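Local coordinates for leucyl aminopeptidase (Trypanosoma brucei brucei, PDB 5NTD) that releases N-terminal amino acids, typically leucine, from peptides by hydrolysis as a manganese-bound M17 aminopeptidase, here captured with bestatin, at the interface of chains A and B and the interface of chains A and C. Coordinates in Å, arbitrary orientation; residue numbers count along the deposited sequence, not the author numbering. Chains: chain A/B/C, leucyl aminopeptidase.

Contacts 1 and 4 belong to one two-fold interface between chains A and B. Their C-alpha centres lie about 10 Å apart, they share B:Gly85 and B:Arg101, and both draw on helix 69-77 and strands 83-89 and 99-107. Contacts 2 and 3, about 23 Å apart, join chain A to chain C through a relation that is not an exact two-fold. Contacts 1 and 2 are about 52 Å apart, contacts 3 and 4 about 27 Å. Chain A thus uses separate surfaces for its two neighbours, as fits the six-chain assembly and the hexamers typical of M17 aminopeptidases.

Contact 1: the interface of chains A and B. Residues chain A 69-70, 73, 77, 84-86; chain B 85, 87, 99, 101.
B:Phe99 lies against the aliphatic stem of A:Glu73 where the N-terminal domains of two M17 aminopeptidase subunits meet about a two-fold. The side chains run past each other in opposite directions, with A:Glu73 CG 3.6 Å from B:Phe99 CD1 and CB over the rim of one ring face. With CG of A:Glu73 anti to its backbone N (chi1 -172°), the methylenes face the ring, and the carboxylate is turned 25° from the ring plane. A water links the backbone N of B:Phe99 to A:Arg77 NH1, which it meets at 2.9 Å.

Branched B:Leu87 suits the neighbouring place because its methyls serve two surroundings. CD1 touches A:Val86 CG1 at 3.7 Å and also A:Glu73 CG, whereas CD2 sits over the centre of the A:Arg77 guanidinium, 4.0 Å above its plane.

B:Arg101 combines a flat face with a polar end. NH1 and NH2 grip the carbonyl O of A:Gly85 end-on, at 3.0 and 2.9 Å, with that oxygen close to the guanidinium plane. One face lies over the A:Tyr84 ring, the planes 22° apart, with NH2 3.9 Å from the centroid in a cation-pi contact. B:Gly85, lacking a side chain, lets its own backbone cover the opposite face.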
# COMPACT_ATOMS: atom_id res chain seq x y z
N PRO A 69 -49.28 34.89 5.26
CA PRO A 69 -49.22 33.96 6.39
C PRO A 69 -48.50 32.63 6.14
O PRO A 69 -47.99 32.01 7.09
CB PRO A 69 -50.69 33.70 6.72
CG PRO A 69 -51.40 34.90 6.20
CD PRO A 69 -50.66 35.26 4.94
N ALA A 70 -48.48 32.19 4.90
CA ALA A 70 -47.73 30.97 4.53
C ALA A 70 -46.20 31.17 4.71
O ALA A 70 -45.50 30.33 5.27
CB ALA A 70 -48.02 30.56 3.11
N GLU A 73 -45.37 31.14 8.21
CA GLU A 73 -45.28 29.73 8.66
C GLU A 73 -43.95 29.07 8.21
O GLU A 73 -43.35 28.30 8.96
CB GLU A 73 -46.46 28.91 8.17
CG GLU A 73 -46.56 27.49 8.74
CD GLU A 73 -46.73 27.43 10.25
OE1 GLU A 73 -47.04 28.46 10.83
OE2 GLU A 73 -46.54 26.34 10.86
N ARG A 77 -41.18 27.13 10.47
CA ARG A 77 -40.86 25.71 10.18
C ARG A 77 -39.43 25.43 9.67
O ARG A 77 -38.91 24.34 9.82
CB ARG A 77 -41.89 25.13 9.20
CG ARG A 77 -43.22 24.82 9.85
CD ARG A 77 -44.23 24.39 8.80
NE ARG A 77 -45.08 23.22 9.06
CZ ARG A 77 -46.29 23.22 9.60
NH1 ARG A 77 -46.84 24.35 10.05
NH2 ARG A 77 -46.95 22.07 9.73
N TYR A 84 -36.98 26.19 3.40
CA TYR A 84 -38.42 25.82 3.49
C TYR A 84 -39.22 26.64 2.50
O TYR A 84 -39.13 27.87 2.50
CB TYR A 84 -38.99 26.03 4.89
CG TYR A 84 -40.21 25.21 5.19
CD1 TYR A 84 -41.49 25.67 4.86
CD2 TYR A 84 -40.10 23.94 5.75
CE1 TYR A 84 -42.61 24.88 5.08
CE2 TYR A 84 -41.20 23.15 6.00
CZ TYR A 84 -42.45 23.62 5.66
OH TYR A 84 -43.56 22.82 5.90
N GLY A 85 -39.94 25.96 1.64
CA GLY A 85 -40.63 26.58 0.51
C GLY A 85 -42.15 26.53 0.67
O GLY A 85 -42.72 25.54 1.16
N VAL A 86 -42.79 27.63 0.27
CA VAL A 86 -44.26 27.74 0.28
C VAL A 86 -44.78 28.44 -0.96
O VAL A 86 -44.11 29.30 -1.53
CB VAL A 86 -44.83 28.50 1.48
CG1 VAL A 86 -44.60 27.72 2.76
CG2 VAL A 86 -44.23 29.90 1.55
N GLY B 85 -43.36 19.79 -1.26
CA GLY B 85 -44.25 20.05 -0.12
C GLY B 85 -45.00 21.37 -0.26
O GLY B 85 -44.47 22.39 -0.74
N LEU B 87 -48.16 23.80 1.95
CA LEU B 87 -49.02 24.02 3.13
C LEU B 87 -50.46 24.11 2.72
O LEU B 87 -50.79 24.70 1.70
CB LEU B 87 -48.64 25.31 3.88
CG LEU B 87 -47.31 25.30 4.64
CD1 LEU B 87 -47.14 26.67 5.24
CD2 LEU B 87 -47.26 24.24 5.73
N PHE B 99 -51.63 24.79 9.99
CA PHE B 99 -51.36 24.31 8.64
C PHE B 99 -51.04 22.83 8.66
O PHE B 99 -50.48 22.30 9.62
CB PHE B 99 -50.19 25.02 8.08
CG PHE B 99 -50.38 26.47 7.99
CD1 PHE B 99 -50.10 27.29 9.07
CD2 PHE B 99 -50.74 27.04 6.78
CE1 PHE B 99 -50.20 28.67 8.96
CE2 PHE B 99 -50.85 28.44 6.65
CZ PHE B 99 -50.58 29.24 7.75
N ARG B 101 -48.94 20.18 6.32
CA ARG B 101 -47.95 20.10 5.25
C ARG B 101 -48.26 18.83 4.49
O ARG B 101 -48.36 17.76 5.08
CB ARG B 101 -46.52 20.06 5.79
CG ARG B 101 -45.44 20.08 4.73
CD ARG B 101 -45.40 21.38 3.92
NE ARG B 101 -44.11 21.63 3.31
CZ ARG B 101 -43.79 22.71 2.59
NH1 ARG B 101 -44.67 23.66 2.35
NH2 ARG B 101 -42.56 22.84 2.11
O HOH W 1 -49.18 24.58 11.80

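Contact 2: the interface of chains A and C. Residues chain A 293, 295, 300, 306, 346; chain C 298, 346-348.
C:Leu298 and A:Ile346 slide past each other in opposite directions, bringing methyl CD2 of the leucine to 3.7 Å from methyl CG2 of the isoleucine. They are the two most buried residues of this loop-to-loop patch between catalytic domains. In A:Ile346, CG1 is anti to the backbone N (chi1 -171°), which places CG2 between that N and the carbonyl carbon and turns this short branch toward chain C. The same methyl receives the copy of its own residue: C:Ile346 crosses it obliquely, laying CG1 3.8 Å away. Beta-branched isoleucine suits the spot, since a methyl close to the backbone can fill the seam with little freedom to move.

Nearer the base of C:Leu298, A:Met306 crosses at about a right angle, its SD 4.0 Å from the leucine CB. The unbranched thioether bends at its last torsion (chi3 -60°), carrying CE to within 3.5 Å of C:Leu298 O. A:Leu300 packs CD2 near that same carbonyl. A:Cys295 adds its CB beside C:Leu298 CD2; it directly follows the manganese ligand A:Asp294, so this apolar patch may help to steady the metal-bearing loop.

Polar contact between the chains is indirect here. A water bridges them, bonded to A:Ile346 N at 3.1 Å and standing 3.0 Å from C:Gly347 O.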
# COMPACT_ATOMS: atom_id res chain seq x y z
N TYR A 293 -2.42 21.70 -14.90
CA TYR A 293 -2.61 20.31 -14.40
C TYR A 293 -1.35 19.79 -13.74
O TYR A 293 -0.25 19.97 -14.25
CB TYR A 293 -3.01 19.39 -15.54
CG TYR A 293 -3.58 18.06 -15.12
CD1 TYR A 293 -4.79 17.98 -14.46
CD2 TYR A 293 -2.91 16.89 -15.41
CE1 TYR A 293 -5.32 16.75 -14.09
CE2 TYR A 293 -3.42 15.66 -15.07
CZ TYR A 293 -4.65 15.60 -14.43
OH TYR A 293 -5.18 14.39 -14.10
N CYS A 295 0.04 16.42 -12.76
CA CYS A 295 0.07 14.92 -12.76
C CYS A 295 1.07 14.35 -11.72
O CYS A 295 1.11 13.16 -11.47
CB CYS A 295 0.34 14.32 -14.15
SG CYS A 295 2.07 14.12 -14.63
N LEU A 300 4.72 10.45 -10.05
CA LEU A 300 3.35 10.40 -10.56
C LEU A 300 2.32 10.19 -9.43
O LEU A 300 2.48 9.34 -8.59
CB LEU A 300 3.20 9.28 -11.60
CG LEU A 300 1.88 9.19 -12.37
CD1 LEU A 300 1.76 10.37 -13.33
CD2 LEU A 300 1.82 7.89 -13.13
N MET A 306 -4.82 12.57 -8.38
CA MET A 306 -4.63 13.36 -9.63
C MET A 306 -5.91 14.04 -10.12
O MET A 306 -5.88 15.08 -10.72
CB MET A 306 -4.04 12.52 -10.75
CG MET A 306 -3.33 13.37 -11.80
SD MET A 306 -2.86 12.42 -13.27
CE MET A 306 -1.76 11.17 -12.57
N ILE A 346 4.33 14.35 -17.56
CA ILE A 346 5.19 13.20 -17.50
C ILE A 346 5.54 12.80 -18.93
O ILE A 346 4.69 12.67 -19.79
CB ILE A 346 4.63 12.03 -16.65
CG1 ILE A 346 5.70 10.95 -16.47
CG2 ILE A 346 3.38 11.46 -17.24
CD1 ILE A 346 5.41 9.93 -15.39
N LEU C 298 -2.42 8.12 -17.86
CA LEU C 298 -1.95 8.89 -16.69
C LEU C 298 -2.27 8.17 -15.35
O LEU C 298 -1.50 8.24 -14.39
CB LEU C 298 -2.48 10.31 -16.69
CG LEU C 298 -1.68 11.25 -17.58
CD1 LEU C 298 -2.41 12.58 -17.74
CD2 LEU C 298 -0.27 11.52 -17.05
N ILE C 346 1.09 6.71 -22.18
CA ILE C 346 1.38 7.74 -21.21
C ILE C 346 2.44 8.66 -21.80
O ILE C 346 3.45 8.22 -22.34
CB ILE C 346 1.75 7.19 -19.79
CG1 ILE C 346 1.86 8.34 -18.80
CG2 ILE C 346 3.05 6.40 -19.82
CD1 ILE C 346 1.90 7.93 -17.35
N GLY C 347 2.17 9.94 -21.69
CA GLY C 347 3.06 10.99 -22.22
C GLY C 347 2.44 12.37 -22.16
O GLY C 347 1.35 12.53 -21.62
N PRO C 348 3.10 13.36 -22.78
CA PRO C 348 2.63 14.73 -22.76
C PRO C 348 1.27 14.94 -23.37
O PRO C 348 0.57 15.85 -23.01
CB PRO C 348 3.69 15.48 -23.58
CG PRO C 348 4.84 14.59 -23.70
CD PRO C 348 4.39 13.20 -23.44
O HOH W 2 1.62 14.19 -19.13

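Contact 3: the interface of chains A and C. Residues chain A 166-169, 172; chain C 356, 364, 457-459.
A:Ala167 reaches from a loop of one M17 aminopeptidase subunit against the catalytic domain of chain C, where backbone groups make much of the contact. In the bond between two backbones, its N donates to C:His457 O at 2.7 Å. The small alanine lets the loop come this near.

Side-chain bonds to backbone follow. The hydroxyl OG1 of C:Thr364 donates to the carbonyl O of A:Ala167, also at 2.7 Å, standing well above the carbonyl plane. A:Lys168 keeps its chain extended until a bend at chi4 (-70°), which swings NZ onto C:Ala458 O at 2.8 Å, again from above the carbonyl plane. C:Asp459 turns OD1 to the backbone N of A:Asp169, 2.8 Å away, using its syn lone pair.

Bonds within chain C hold the threonine and aspartate side chains in place. C:Thr364 N binds C:Asp459 OD2 at 2.9 Å, while C:Asp459 N donates to C:Thr364 OG1, so each residue orients the other's side chain. In chain A, the hydroxyl OG of A:Ser166 accepts from A:Lys168 N at 3.1 Å.

Apolar contact is slight: the methyl of A:Ala167 lies 3.9 Å from C:Ile356 CG2, with C:Thr364 CG2 alongside.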
# COMPACT_ATOMS: atom_id res chain seq x y z
N SER A 166 -20.03 24.87 -17.98
CA SER A 166 -20.76 23.60 -18.18
C SER A 166 -20.49 22.97 -19.53
O SER A 166 -20.28 23.66 -20.52
CB SER A 166 -22.26 23.79 -18.03
OG SER A 166 -22.92 22.55 -18.10
N ALA A 167 -20.45 21.65 -19.52
CA ALA A 167 -20.34 20.83 -20.74
C ALA A 167 -21.57 19.95 -20.93
O ALA A 167 -21.62 19.10 -21.81
CB ALA A 167 -19.10 19.99 -20.71
N LYS A 168 -22.58 20.17 -20.10
CA LYS A 168 -23.83 19.37 -20.17
C LYS A 168 -24.74 19.79 -21.34
O LYS A 168 -24.78 20.98 -21.70
CB LYS A 168 -24.64 19.48 -18.88
CG LYS A 168 -24.02 18.82 -17.67
CD LYS A 168 -24.94 19.00 -16.47
CE LYS A 168 -24.33 18.44 -15.20
NZ LYS A 168 -24.26 16.96 -15.23
N ASP A 169 -25.44 18.82 -21.90
CA ASP A 169 -26.58 19.08 -22.81
C ASP A 169 -26.29 20.05 -23.94
O ASP A 169 -26.94 21.05 -24.09
CB ASP A 169 -27.79 19.57 -22.00
CG ASP A 169 -28.23 18.54 -20.96
OD1 ASP A 169 -28.38 17.36 -21.34
OD2 ASP A 169 -28.44 18.88 -19.77
N ALA A 172 -21.11 22.41 -24.74
CA ALA A 172 -19.81 22.39 -25.47
C ALA A 172 -19.84 23.14 -26.81
O ALA A 172 -18.85 23.73 -27.23
CB ALA A 172 -19.33 20.97 -25.68
N ILE C 356 -12.49 16.64 -20.17
CA ILE C 356 -13.88 16.43 -20.61
C ILE C 356 -13.89 16.17 -22.10
O ILE C 356 -13.39 16.95 -22.89
CB ILE C 356 -14.79 17.59 -20.26
CG1 ILE C 356 -14.89 17.71 -18.74
CG2 ILE C 356 -16.17 17.38 -20.85
CD1 ILE C 356 -15.62 18.94 -18.25
N THR C 364 -21.13 14.46 -23.39
CA THR C 364 -19.82 14.80 -22.80
C THR C 364 -19.51 13.87 -21.63
O THR C 364 -20.38 13.51 -20.85
CB THR C 364 -19.72 16.26 -22.36
OG1 THR C 364 -20.79 16.55 -21.45
CG2 THR C 364 -19.76 17.16 -23.57
N HIS C 457 -20.13 18.64 -14.16
CA HIS C 457 -19.93 19.53 -15.33
C HIS C 457 -20.17 18.92 -16.70
O HIS C 457 -20.35 19.63 -17.66
CB HIS C 457 -18.50 20.10 -15.33
CG HIS C 457 -18.12 20.75 -14.05
ND1 HIS C 457 -18.85 21.76 -13.48
CD2 HIS C 457 -17.10 20.50 -13.20
CE1 HIS C 457 -18.29 22.12 -12.35
NE2 HIS C 457 -17.23 21.37 -12.15
N ALA C 458 -20.12 17.61 -16.76
CA ALA C 458 -20.32 16.88 -18.03
C ALA C 458 -21.60 16.09 -17.93
O ALA C 458 -22.18 15.96 -16.84
CB ALA C 458 -19.15 15.98 -18.35
N ASP C 459 -22.03 15.53 -19.05
CA ASP C 459 -23.25 14.69 -19.03
C ASP C 459 -23.05 13.49 -18.13
O ASP C 459 -23.97 13.07 -17.45
CB ASP C 459 -23.66 14.23 -20.43
CG ASP C 459 -24.12 15.38 -21.30
OD1 ASP C 459 -24.81 16.27 -20.80
OD2 ASP C 459 -23.72 15.39 -22.48

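Contact 4: the interface of chains A and B. Residues chain A 87, 101, 132-133; chain B 77, 79, 84-85, 101.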
# COMPACT_ATOMS: atom_id res chain seq x y z
N LEU A 87 -45.94 27.96 -1.41
CA LEU A 87 -46.61 28.58 -2.56
C LEU A 87 -47.43 29.76 -2.09
O LEU A 87 -48.09 29.70 -1.07
CB LEU A 87 -47.53 27.59 -3.29
CG LEU A 87 -46.85 26.50 -4.10
CD1 LEU A 87 -47.95 25.63 -4.68
CD2 LEU A 87 -45.94 27.01 -5.21
N ARG A 101 -43.40 30.61 -5.81
CA ARG A 101 -42.77 29.80 -4.77
C ARG A 101 -41.85 30.72 -4.03
O ARG A 101 -40.99 31.36 -4.62
CB ARG A 101 -42.00 28.59 -5.35
CG ARG A 101 -41.41 27.65 -4.30
CD ARG A 101 -42.47 26.93 -3.49
NE ARG A 101 -41.99 25.69 -2.89
CZ ARG A 101 -42.71 24.83 -2.18
NH1 ARG A 101 -43.98 25.05 -1.92
NH2 ARG A 101 -42.15 23.73 -1.73
N ASP A 132 -32.49 25.31 -6.88
CA ASP A 132 -32.90 23.98 -7.37
C ASP A 132 -34.41 23.88 -7.63
O ASP A 132 -34.86 22.97 -8.27
CB ASP A 132 -32.49 22.88 -6.40
CG ASP A 132 -31.75 21.75 -7.07
OD1 ASP A 132 -30.96 22.01 -8.01
OD2 ASP A 132 -31.91 20.61 -6.61
N GLU A 133 -35.18 24.82 -7.11
CA GLU A 133 -36.66 24.87 -7.34
C GLU A 133 -37.07 25.69 -8.57
O GLU A 133 -38.24 25.84 -8.86
CB GLU A 133 -37.42 25.41 -6.12
CG GLU A 133 -37.16 24.67 -4.81
CD GLU A 133 -37.45 23.16 -4.84
OE1 GLU A 133 -36.42 22.54 -4.65
OE2 GLU A 133 -38.58 22.57 -4.97
N ARG B 77 -45.22 20.26 -10.07
CA ARG B 77 -43.85 20.77 -9.81
C ARG B 77 -42.85 19.71 -9.35
O ARG B 77 -41.65 19.88 -9.50
CB ARG B 77 -43.90 21.94 -8.81
CG ARG B 77 -44.38 23.25 -9.44
CD ARG B 77 -44.57 24.32 -8.39
NE ARG B 77 -45.11 25.58 -8.92
CZ ARG B 77 -44.49 26.76 -8.92
NH1 ARG B 77 -45.10 27.80 -9.46
NH2 ARG B 77 -43.28 26.93 -8.40
N LYS B 79 -40.48 16.59 -9.08
CA LYS B 79 -39.58 15.89 -10.01
C LYS B 79 -39.66 14.36 -9.76
O LYS B 79 -39.88 13.91 -8.65
CB LYS B 79 -38.14 16.42 -9.88
CG LYS B 79 -37.97 17.87 -10.37
CD LYS B 79 -36.51 18.35 -10.26
CE LYS B 79 -36.04 18.60 -8.82
NZ LYS B 79 -35.83 20.04 -8.55
N TYR B 84 -42.03 17.24 -3.09
CA TYR B 84 -42.48 18.64 -3.15
C TYR B 84 -43.57 18.83 -2.13
O TYR B 84 -44.57 18.13 -2.13
CB TYR B 84 -42.99 19.02 -4.52
CG TYR B 84 -42.95 20.52 -4.78
CD1 TYR B 84 -44.03 21.35 -4.43
CD2 TYR B 84 -41.85 21.11 -5.40
CE1 TYR B 84 -44.00 22.73 -4.70
CE2 TYR B 84 -41.81 22.47 -5.67
CZ TYR B 84 -42.90 23.28 -5.33
OH TYR B 84 -42.82 24.63 -5.58
N GLY B 85 -43.36 19.79 -1.26
CA GLY B 85 -44.25 20.05 -0.12
C GLY B 85 -45.00 21.37 -0.26
O GLY B 85 -44.47 22.39 -0.74
N ARG B 101 -48.94 20.18 6.32
CA ARG B 101 -47.95 20.10 5.25
C ARG B 101 -48.26 18.83 4.49
O ARG B 101 -48.36 17.76 5.08
CB ARG B 101 -46.52 20.06 5.79
CG ARG B 101 -45.44 20.08 4.73
CD ARG B 101 -45.40 21.38 3.92
NE ARG B 101 -44.11 21.63 3.31
CZ ARG B 101 -43.79 22.71 2.59
NH1 ARG B 101 -44.67 23.66 2.35
NH2 ARG B 101 -42.56 22.84 2.11
O HOH W 3 -34.79 20.31 -6.34
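B:Tyr84 meets A:Arg101 over one ring face, the two side chains reaching tip to tip, while A:Glu133 slides past near CE2 in the opposite direction. With CG anti to the backbone N (chi1 -158°), the ring extends across the subunit boundary. The guanidinium of A:Arg101 lies only 20° from parallel to the ring, NH2 over the face at 3.9 Å from the centroid as a cation-pi contact; B:Arg77 CB, of the tyrosine's own chain, backs the other face. Tyrosine suits the place by offering this flat face together with a phenol OH, which is 3.0 Å from A:Arg101 NE but stands above the guanidinium plane. A:Arg101 also clasps B:Gly85 O with both terminal nitrogens, repeating the two-fold pattern of the symmetric interface.

A:Glu133 brings carboxylate OE2 to 3.3 Å from B:Tyr84 CE2, its plane tilted 34° to the ring.

B:Lys79, long and flexible, bends at its last two torsions to deliver NZ to the backbone carbonyl of A:Asp132, a hydrogen bond of 3.1 Å to its O. The carboxylates of A:Asp132 and A:Glu133 probably attract the amine at longer range. A water beside NZ joins this cluster, 2.9 Å from A:Asp132 OD2 and 3.2 Å from A:Glu133 OE1.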